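Local coordinates for hypothetical protein TM1553 (Thermotoga maritima, PDB 1VRM), which is probably an ApbE-family flavin transferase that moves the FMN part of FAD onto target proteins, at residues R42-A47 / L179-N184; M52-Y57 / L171-Q176; C93-L98 / A272-A277. All coordinates share one frame; numbering follows the deposited sequence.

Contact 1: residues R42-A47 / L179-N184; sequences RTIAEA and LSFDEN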
loop_
_atom_site.group_PDB
_atom_site.type_symbol
_atom_site.label_atom_id
_atom_site.label_comp_id
_atom_site.label_asym_id
_atom_site.label_seq_id
_atom_site.Cartn_x
_atom_site.Cartn_y
_atom_site.Cartn_z
ATOM N N ARG A 42 17.146 -16.121 -12.035
ATOM C CA ARG A 42 17.561 -16.060 -10.614
ATOM C C ARG A 42 18.293 -14.763 -10.299
ATOM O O ARG A 42 18.172 -14.243 -9.195
ATOM C CB ARG A 42 18.438 -17.252 -10.244
ATOM C CG ARG A 42 17.689 -18.524 -10.476
ATOM C CD ARG A 42 18.137 -19.669 -9.542
ATOM N NE ARG A 42 17.605 -20.918 -10.051
ATOM C CZ ARG A 42 17.683 -22.082 -9.413
ATOM N NH1 ARG A 42 18.274 -22.175 -8.232
ATOM N NH2 ARG A 42 17.167 -23.174 -9.968
ATOM N N THR A 43 19.032 -14.248 -11.268
ATOM C CA THR A 43 19.714 -12.950 -11.158
ATOM C C THR A 43 18.689 -11.796 -11.085
ATOM O O THR A 43 18.756 -10.937 -10.218
ATOM C CB THR A 43 20.681 -12.685 -12.328
ATOM O OG1 THR A 43 21.743 -13.663 -12.319
ATOM C CG2 THR A 43 21.297 -11.275 -12.277
ATOM N N ILE A 44 17.739 -11.793 -12.015
ATOM C CA ILE A 44 16.681 -10.771 -11.981
ATOM C C ILE A 44 15.915 -10.831 -10.654
ATOM O O ILE A 44 15.731 -9.823 -9.974
ATOM C CB ILE A 44 15.692 -10.941 -13.150
ATOM C CG1 ILE A 44 16.450 -10.893 -14.495
ATOM C CG2 ILE A 44 14.555 -9.925 -13.041
ATOM C CD1 ILE A 44 15.646 -11.132 -15.725
ATOM N N ALA A 45 15.491 -12.009 -10.203
ATOM C CA ALA A 45 14.793 -12.140 -8.938
ATOM C C ALA A 45 15.611 -11.665 -7.735
ATOM O O ALA A 45 15.090 -11.047 -6.812
ATOM C CB ALA A 45 14.314 -13.564 -8.756
ATOM N N GLU A 46 16.891 -12.032 -7.696
ATOM C CA GLU A 46 17.776 -11.596 -6.604
ATOM C C GLU A 46 17.860 -10.060 -6.551
ATOM O O GLU A 46 17.769 -9.485 -5.464
ATOM C CB GLU A 46 19.175 -12.180 -6.769
ATOM C CG GLU A 46 20.252 -11.649 -5.778
ATOM C CD GLU A 46 19.954 -11.792 -4.277
ATOM O OE1 GLU A 46 19.286 -12.788 -3.874
ATOM O OE2 GLU A 46 20.470 -10.917 -3.480
ATOM N N ALA A 47 18.025 -9.441 -7.698
ATOM C CA ALA A 47 18.066 -7.961 -7.813
ATOM C C ALA A 47 16.794 -7.353 -7.251
ATOM O O ALA A 47 16.836 -6.355 -6.520
ATOM C CB ALA A 47 18.204 -7.543 -9.215
ATOM N N LEU A 179 12.602 -5.402 -16.221
ATOM C CA LEU A 179 12.614 -4.943 -17.637
ATOM C C LEU A 179 13.906 -4.274 -18.046
ATOM O O LEU A 179 14.240 -4.215 -19.231
ATOM C CB LEU A 179 11.409 -4.076 -17.935
ATOM C CG LEU A 179 10.060 -4.749 -17.705
ATOM C CD1 LEU A 179 8.936 -3.808 -17.966
ATOM C CD2 LEU A 179 9.906 -6.012 -18.535
ATOM N N SER A 180 14.615 -3.752 -17.077
ATOM C CA SER A 180 15.965 -3.179 -17.305
ATOM C C SER A 180 16.983 -4.288 -17.637
ATOM O O SER A 180 17.890 -4.111 -18.449
ATOM C CB SER A 180 16.448 -2.413 -16.065
ATOM O OG SER A 180 15.773 -1.179 -15.876
ATOM N N PHE A 181 16.839 -5.452 -17.007
ATOM C CA PHE A 181 17.635 -6.628 -17.367
ATOM C C PHE A 181 17.267 -7.171 -18.721
ATOM O O PHE A 181 18.122 -7.576 -19.506
ATOM C CB PHE A 181 17.476 -7.766 -16.353
ATOM C CG PHE A 181 18.310 -7.587 -15.133
ATOM C CD1 PHE A 181 19.673 -7.907 -15.149
ATOM C CD2 PHE A 181 17.756 -7.133 -13.945
ATOM C CE1 PHE A 181 20.461 -7.766 -14.016
ATOM C CE2 PHE A 181 18.547 -7.009 -12.813
ATOM C CZ PHE A 181 19.890 -7.312 -12.862
ATOM N N ASP A 182 15.972 -7.235 -18.963
ATOM C CA ASP A 182 15.477 -7.838 -20.202
ATOM C C ASP A 182 14.143 -7.214 -20.519
ATOM O O ASP A 182 13.160 -7.520 -19.861
ATOM C CB ASP A 182 15.275 -9.339 -19.992
ATOM C CG ASP A 182 14.684 -10.058 -21.200
ATOM O OD1 ASP A 182 14.403 -9.404 -22.263
ATOM O OD2 ASP A 182 14.466 -11.312 -21.079
ATOM N N GLU A 183 14.093 -6.404 -21.570
ATOM C CA GLU A 183 12.827 -5.742 -21.940
ATOM C C GLU A 183 11.682 -6.688 -22.234
ATOM O O GLU A 183 10.497 -6.279 -22.166
ATOM C CB GLU A 183 13.014 -4.788 -23.117
ATOM C CG GLU A 183 13.441 -5.493 -24.419
ATOM C CD GLU A 183 13.889 -4.569 -25.577
ATOM O OE1 GLU A 183 14.111 -3.365 -25.424
ATOM O OE2 GLU A 183 14.095 -5.115 -26.670
ATOM N N ASN A 184 12.026 -7.936 -22.516
ATOM C CA ASN A 184 11.028 -8.961 -22.859
ATOM C C ASN A 184 10.784 -9.981 -21.754
ATOM O O ASN A 184 10.157 -10.976 -22.002
ATOM C CB ASN A 184 11.385 -9.605 -24.174
ATOM C CG ASN A 184 11.371 -8.581 -25.314
ATOM O OD1 ASN A 184 10.537 -7.677 -25.312
ATOM N ND2 ASN A 184 12.261 -8.718 -26.260
#

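Contact 2: residues M52-Y57 / L171-Q176; sequences MKRITY and LDRARQ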
loop_
_atom_site.group_PDB
_atom_site.type_symbol
_atom_site.label_atom_id
_atom_site.label_comp_id
_atom_site.label_asym_id
_atom_site.label_seq_id
_atom_site.Cartn_x
_atom_site.Cartn_y
_atom_site.Cartn_z
HETATM N N MSE A 52 13.570 -4.676 -2.845
HETATM C CA MSE A 52 12.416 -4.735 -1.924
HETATM C C MSE A 52 12.880 -4.602 -0.476
HETATM O O MSE A 52 12.263 -3.875 0.329
HETATM C CB MSE A 52 11.593 -6.008 -2.123
HETATM C CG MSE A 52 10.904 -5.979 -3.411
HETATM SE SE MSE A 52 9.996 -7.781 -3.629
HETATM C CE MSE A 52 8.153 -7.091 -4.031
ATOM N N LYS A 53 13.966 -5.294 -0.146
ATOM C CA LYS A 53 14.542 -5.186 1.193
ATOM C C LYS A 53 15.117 -3.797 1.445
ATOM O O LYS A 53 14.919 -3.224 2.529
ATOM C CB LYS A 53 15.578 -6.268 1.437
ATOM C CG LYS A 53 14.965 -7.667 1.469
ATOM C CD LYS A 53 16.024 -8.728 1.622
ATOM C CE LYS A 53 15.377 -10.076 1.902
ATOM N NZ LYS A 53 14.277 -9.970 2.896
ATOM N N ARG A 54 15.782 -3.232 0.459
ATOM C CA ARG A 54 16.336 -1.893 0.572
ATOM C C ARG A 54 15.236 -0.866 0.938
ATOM O O ARG A 54 15.371 -0.071 1.849
ATOM C CB ARG A 54 16.973 -1.495 -0.740
ATOM C CG ARG A 54 17.565 -0.096 -0.749
ATOM C CD ARG A 54 18.061 0.296 -2.115
ATOM N NE ARG A 54 16.965 0.470 -3.037
ATOM C CZ ARG A 54 16.228 1.578 -3.083
ATOM N NH1 ARG A 54 16.527 2.611 -2.282
ATOM N NH2 ARG A 54 15.225 1.661 -3.932
ATOM N N ILE A 55 14.148 -0.913 0.203
ATOM C CA ILE A 55 12.984 -0.029 0.406
ATOM C C ILE A 55 12.386 -0.298 1.806
ATOM O O ILE A 55 11.956 0.617 2.508
ATOM C CB ILE A 55 11.932 -0.249 -0.721
ATOM C CG1 ILE A 55 12.520 0.279 -2.002
ATOM C CG2 ILE A 55 10.574 0.298 -0.311
ATOM C CD1 ILE A 55 11.746 -0.157 -3.191
ATOM N N THR A 56 12.350 -1.569 2.217
ATOM C CA THR A 56 11.829 -1.945 3.532
ATOM C C THR A 56 12.521 -1.153 4.652
ATOM O O THR A 56 11.855 -0.636 5.557
ATOM C CB THR A 56 11.974 -3.456 3.818
ATOM O OG1 THR A 56 11.246 -4.203 2.830
ATOM C CG2 THR A 56 11.387 -3.813 5.163
ATOM N N TYR A 57 13.849 -1.094 4.572
ATOM C CA TYR A 57 14.627 -0.454 5.637
ATOM C C TYR A 57 14.688 1.057 5.469
ATOM O O TYR A 57 14.620 1.814 6.463
ATOM C CB TYR A 57 16.016 -1.065 5.742
ATOM C CG TYR A 57 15.894 -2.556 6.050
ATOM C CD1 TYR A 57 15.079 -2.984 7.102
ATOM C CD2 TYR A 57 16.495 -3.503 5.260
ATOM C CE1 TYR A 57 14.903 -4.335 7.376
ATOM C CE2 TYR A 57 16.331 -4.859 5.531
ATOM C CZ TYR A 57 15.534 -5.261 6.586
ATOM O OH TYR A 57 15.363 -6.609 6.868
ATOM N N LEU A 171 6.783 -2.555 -5.745
ATOM C CA LEU A 171 6.337 -3.423 -6.836
ATOM C C LEU A 171 6.579 -2.786 -8.193
ATOM O O LEU A 171 6.935 -3.468 -9.134
ATOM C CB LEU A 171 4.883 -3.840 -6.709
ATOM C CG LEU A 171 4.667 -4.780 -5.511
ATOM C CD1 LEU A 171 3.167 -4.897 -5.208
ATOM C CD2 LEU A 171 5.262 -6.133 -5.719
ATOM N N ASP A 172 6.288 -1.504 -8.306
ATOM C CA ASP A 172 6.551 -0.789 -9.546
ATOM C C ASP A 172 8.072 -0.789 -9.850
ATOM O O ASP A 172 8.466 -1.024 -10.976
ATOM C CB ASP A 172 5.991 0.616 -9.495
ATOM C CG ASP A 172 4.472 0.626 -9.590
ATOM O OD1 ASP A 172 3.886 -0.374 -10.129
ATOM O OD2 ASP A 172 3.858 1.617 -9.095
ATOM N N ARG A 173 8.900 -0.537 -8.835
ATOM C CA ARG A 173 10.357 -0.625 -9.004
ATOM C C ARG A 173 10.793 -2.026 -9.435
ATOM O O ARG A 173 11.657 -2.184 -10.304
ATOM C CB ARG A 173 11.082 -0.230 -7.739
ATOM C CG ARG A 173 11.253 1.278 -7.742
ATOM C CD ARG A 173 12.205 1.732 -6.732
ATOM N NE ARG A 173 13.484 1.048 -6.812
ATOM C CZ ARG A 173 14.535 1.451 -7.498
ATOM N NH1 ARG A 173 14.495 2.595 -8.178
ATOM N NH2 ARG A 173 15.657 0.730 -7.466
ATOM N N ALA A 174 10.202 -3.029 -8.839
ATOM C CA ALA A 174 10.536 -4.401 -9.167
ATOM C C ALA A 174 10.334 -4.682 -10.653
ATOM O O ALA A 174 11.203 -5.281 -11.286
ATOM C CB ALA A 174 9.768 -5.368 -8.301
ATOM N N ARG A 175 9.192 -4.295 -11.212
ATOM C CA ARG A 175 8.978 -4.446 -12.643
ATOM C C ARG A 175 10.030 -3.704 -13.458
ATOM O O ARG A 175 10.564 -4.232 -14.445
ATOM C CB ARG A 175 7.609 -3.901 -13.004
ATOM C CG ARG A 175 7.362 -3.826 -14.518
ATOM C CD ARG A 175 5.928 -3.477 -14.823
ATOM N NE ARG A 175 5.755 -3.205 -16.233
ATOM C CZ ARG A 175 6.113 -2.041 -16.789
ATOM N NH1 ARG A 175 6.687 -1.057 -16.086
ATOM N NH2 ARG A 175 5.949 -1.891 -18.075
ATOM N N GLN A 176 10.374 -2.478 -13.062
ATOM C CA GLN A 176 11.352 -1.660 -13.785
ATOM C C GLN A 176 12.703 -2.378 -13.783
ATOM O O GLN A 176 13.402 -2.401 -14.797
ATOM C CB GLN A 176 11.501 -0.257 -13.158
ATOM C CG GLN A 176 10.233 0.673 -13.150
ATOM C CD GLN A 176 10.359 1.894 -12.119
ATOM O OE1 GLN A 176 11.477 2.253 -11.650
ATOM N NE2 GLN A 176 9.212 2.526 -11.800
#

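Contact 3: residues C93-L98 / A272-A277; sequences CAFAEL and ATTADA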
loop_
_atom_site.group_PDB
_atom_site.type_symbol
_atom_site.label_atom_id
_atom_site.label_comp_id
_atom_site.label_asym_id
_atom_site.label_seq_id
_atom_site.Cartn_x
_atom_site.Cartn_y
_atom_site.Cartn_z
ATOM N N CYS A 93 1.930 12.546 -0.447
ATOM C CA CYS A 93 1.131 13.745 -0.150
ATOM C C CYS A 93 0.182 14.097 -1.317
ATOM O O CYS A 93 -0.924 14.524 -1.070
ATOM C CB CYS A 93 2.014 14.925 0.247
ATOM S SG CYS A 93 2.831 14.618 1.847
ATOM N N ALA A 94 0.580 13.844 -2.560
ATOM C CA ALA A 94 -0.308 14.091 -3.699
ATOM C C ALA A 94 -1.509 13.145 -3.698
ATOM O O ALA A 94 -2.631 13.573 -4.020
ATOM C CB ALA A 94 0.456 13.985 -4.959
ATOM N N PHE A 95 -1.319 11.908 -3.258
ATOM C CA PHE A 95 -2.487 11.020 -3.066
ATOM C C PHE A 95 -3.396 11.463 -1.931
ATOM O O PHE A 95 -4.595 11.262 -1.985
ATOM C CB PHE A 95 -2.078 9.559 -2.881
ATOM C CG PHE A 95 -1.719 8.843 -4.165
ATOM C CD1 PHE A 95 -2.707 8.458 -5.053
ATOM C CD2 PHE A 95 -0.401 8.543 -4.463
ATOM C CE1 PHE A 95 -2.357 7.769 -6.247
ATOM C CE2 PHE A 95 -0.063 7.874 -5.617
ATOM C CZ PHE A 95 -1.044 7.517 -6.525
ATOM N N ALA A 96 -2.812 11.997 -0.859
ATOM C CA ALA A 96 -3.591 12.516 0.253
ATOM C C ALA A 96 -4.469 13.686 -0.235
ATOM O O ALA A 96 -5.665 13.727 0.035
ATOM C CB ALA A 96 -2.716 12.926 1.384
ATOM N N GLU A 97 -3.887 14.564 -1.055
ATOM C CA GLU A 97 -4.663 15.667 -1.606
ATOM C C GLU A 97 -5.778 15.159 -2.533
ATOM O O GLU A 97 -6.922 15.619 -2.467
ATOM C CB GLU A 97 -3.731 16.639 -2.305
ATOM C CG GLU A 97 -4.470 17.855 -2.770
ATOM C CD GLU A 97 -3.527 18.986 -3.072
ATOM O OE1 GLU A 97 -3.001 19.579 -2.098
ATOM O OE2 GLU A 97 -3.315 19.273 -4.276
ATOM N N LEU A 98 -5.464 14.183 -3.367
ATOM C CA LEU A 98 -6.425 13.656 -4.310
ATOM C C LEU A 98 -7.619 13.040 -3.599
ATOM O O LEU A 98 -8.753 13.070 -4.104
ATOM C CB LEU A 98 -5.749 12.580 -5.166
ATOM C CG LEU A 98 -6.586 11.862 -6.196
ATOM C CD1 LEU A 98 -7.028 12.874 -7.263
ATOM C CD2 LEU A 98 -5.764 10.723 -6.784
ATOM N N ALA A 272 1.175 -0.155 -9.493
ATOM C CA ALA A 272 0.907 -0.641 -8.168
ATOM C C ALA A 272 0.898 0.475 -7.106
ATOM O O ALA A 272 0.218 0.331 -6.096
ATOM C CB ALA A 272 1.912 -1.694 -7.794
ATOM N N THR A 273 1.673 1.537 -7.316
ATOM C CA THR A 273 1.665 2.651 -6.416
ATOM C C THR A 273 0.215 3.212 -6.304
ATOM O O THR A 273 -0.303 3.425 -5.201
ATOM C CB THR A 273 2.626 3.743 -6.869
ATOM O OG1 THR A 273 3.950 3.204 -6.955
ATOM C CG2 THR A 273 2.587 4.896 -5.887
ATOM N N THR A 274 -0.406 3.445 -7.448
ATOM C CA THR A 274 -1.783 3.933 -7.498
ATOM C C THR A 274 -2.751 2.922 -6.837
ATOM O O THR A 274 -3.603 3.304 -6.026
ATOM C CB THR A 274 -2.197 4.172 -8.942
ATOM O OG1 THR A 274 -1.341 5.177 -9.472
ATOM C CG2 THR A 274 -3.672 4.610 -9.070
ATOM N N ALA A 275 -2.623 1.644 -7.178
ATOM C CA ALA A 275 -3.531 0.645 -6.676
ATOM C C ALA A 275 -3.402 0.554 -5.159
ATOM O O ALA A 275 -4.400 0.410 -4.456
ATOM C CB ALA A 275 -3.252 -0.726 -7.320
ATOM N N ASP A 276 -2.164 0.618 -4.645
ATOM C CA ASP A 276 -1.909 0.505 -3.198
ATOM C C ASP A 276 -2.498 1.730 -2.454
ATOM O O ASP A 276 -3.267 1.566 -1.511
ATOM C CB ASP A 276 -0.387 0.373 -2.957
ATOM C CG ASP A 276 -0.025 -0.095 -1.582
ATOM O OD1 ASP A 276 -0.907 -0.548 -0.854
ATOM O OD2 ASP A 276 1.210 0.001 -1.260
ATOM N N ALA A 277 -2.154 2.963 -2.889
ATOM C CA ALA A 277 -2.643 4.166 -2.203
ATOM C C ALA A 277 -4.166 4.241 -2.243
ATOM O O ALA A 277 -4.821 4.579 -1.262
ATOM C CB ALA A 277 -2.076 5.428 -2.766
#

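Contact 1: residues R42-A47 / L179-N184
Phe181, in the last turn of helix 166-181, points toward helix 41-58 and its ring carries the contact. Its CB meets the side chain of Ile44 first, with Phe181 CB 3.8 Å from Ile44 CG1; the two side chains run past each other in opposite directions. One carbon further on, Phe181 CG is also 3.8 Å from Ile44 CG1, Phe181 CD2 is 4.0 Å from the same atom, and Ile44 CA lies over one face of the ring. With CG beside the backbone N and anti to the carbonyl carbon (chi1 -80°), the ring is carried out past Ile44 to Thr43 and Ala47. CE1 of Phe181 is 4.0 Å from CG2 of Thr43, whose side chain crosses it at about a right angle. Across the ring, CE2 of Phe181 comes within 3.7 Å of the methyl CB of Ala47, which approaches obliquely, and Phe181 CZ is 4.0 Å from that methyl. With an alanine here, CB would stay beside Ile44, but Thr43 CG2 and Ala47 CB would probably lose their partner and a gap open between the helices. Past the helix end, Asp182 OD1 accepts from Asn184 N at 2.8 Å, above the carboxylate plane, forming an Asx turn, while Asp182 OD2 bonds to Ser36 OG. Ile44 also packs on Val34 of strand 28-35, as expected where two helices cover one face of an antiparallel sheet.

Contact 2: residues M52-Y57 / L171-Q176
The guanidinium groups of Arg54 and Arg173 meet edge to face: NH2 of Arg54 stands 3.2 Å above the plane of the Arg173 group, displaced toward its rim, while NE of Arg173 lies at the edge of the Arg54 group, near its plane. The two planes are 80° apart. Arg54 NH2 and Arg173 NE, 3.4 Å from each other, are both donors and do not bond. The carboxylate of Asp51 serves both arginines: OD1 forms a salt bridge with Arg54 NE and OD2 with Arg173 NE, which probably accounts for their closeness; Glu84 takes Arg54 NH1. The shared anion probably offsets much of the cost of bringing two cations together. Both arginine chains bend at chi3 (53° in Arg173), and the two side chains cross at about a right angle. Beside the guanidinium groups, CD1 of Ile55 reaches Arg173 CD at 4.0 Å, obliquely to the guanidinium. Elsewhere in the contact, the selenomethionine at Met52 places CE 3.5 Å from CD2 of Leu171, closer than usual for two carbons and thus locally tight. Met52 and Leu171 both rest on Val189 of strand 186-191. The local helix axes approach to 10.7 Å at 150° between their N-to-C directions, the geometry of an antiparallel helix pair, here packed with its apolar side against an antiparallel sheet.

Contact 3: residues C93-L98 / A272-A277
Phe95 is the residue of 93-98, the last turns of helix 83-98, that touches 272-277. Ahead of it in the sequence, Cys93 O accepts from Glu97 N at 3.0 Å, and Ala94 O takes Leu98 N in the same way, so the backbone is regular helix around the aromatic residue. From that frame Phe95 points toward the other helix. Its CG lies beside the backbone N and anti to the carbonyl carbon (chi1 -78°), an orientation that lays one face of the ring against Ala277. The Ala277 methyl CB sits 3.8 Å from the centroid of the Phe95 ring and 16° off the ring normal, a CH-pi contact. Its nearest ring atom is Phe95 CG, 3.7 Å from Ala277 CB, so the methyl is displaced toward the root of the ring. This is a helix-helix packing in which one aromatic side chain lies over the first turns of helix 272-296, the helix that follows strand 262-269 of the antiparallel sheet; the local axes approach to 11.2 Å at a signed crossing angle of -51°. At the far end of the ring, Phe95 CZ is 3.8 Å from Thr274 OG1, which lies at the edge, in the ring plane. That hydroxyl is hydrogen-bonded to Asp271 OD1, so its polar need is met away from the aromatic. Thr273 contributes its methyl instead, CG2 standing 4.0 Å from Phe95 CE2 and oblique to the ring, while its hydroxyl is engaged by Asp172. Phe103 and Ile165 also pack on Phe95, whose carbonyl O accepts from Thr99 OG1 just after Leu98.

Contacts 1 and 2 are two stations on one helix pair, 41-58 with 166-181, with centres 13 Å apart. Their order reverses between the helices: 42-47 precedes 52-57, but 179-184 follows 171-176, as an antiparallel pairing requires. Contact 3 joins helices 83-98 and 272-296; its centre lies about 17 Å from that of contact 2 and 27 Å from that of contact 1. Its segments alternate with those of both other contacts, so they cross along the chain. Asp172 links contacts 2 and 3 directly: Asp172 OD2 probably accepts from Thr273 OG1 (2.7 Å), and Asp172 OD1 from Ala272 N (2.8 Å), tying the helix pair to the start of helix 272-296.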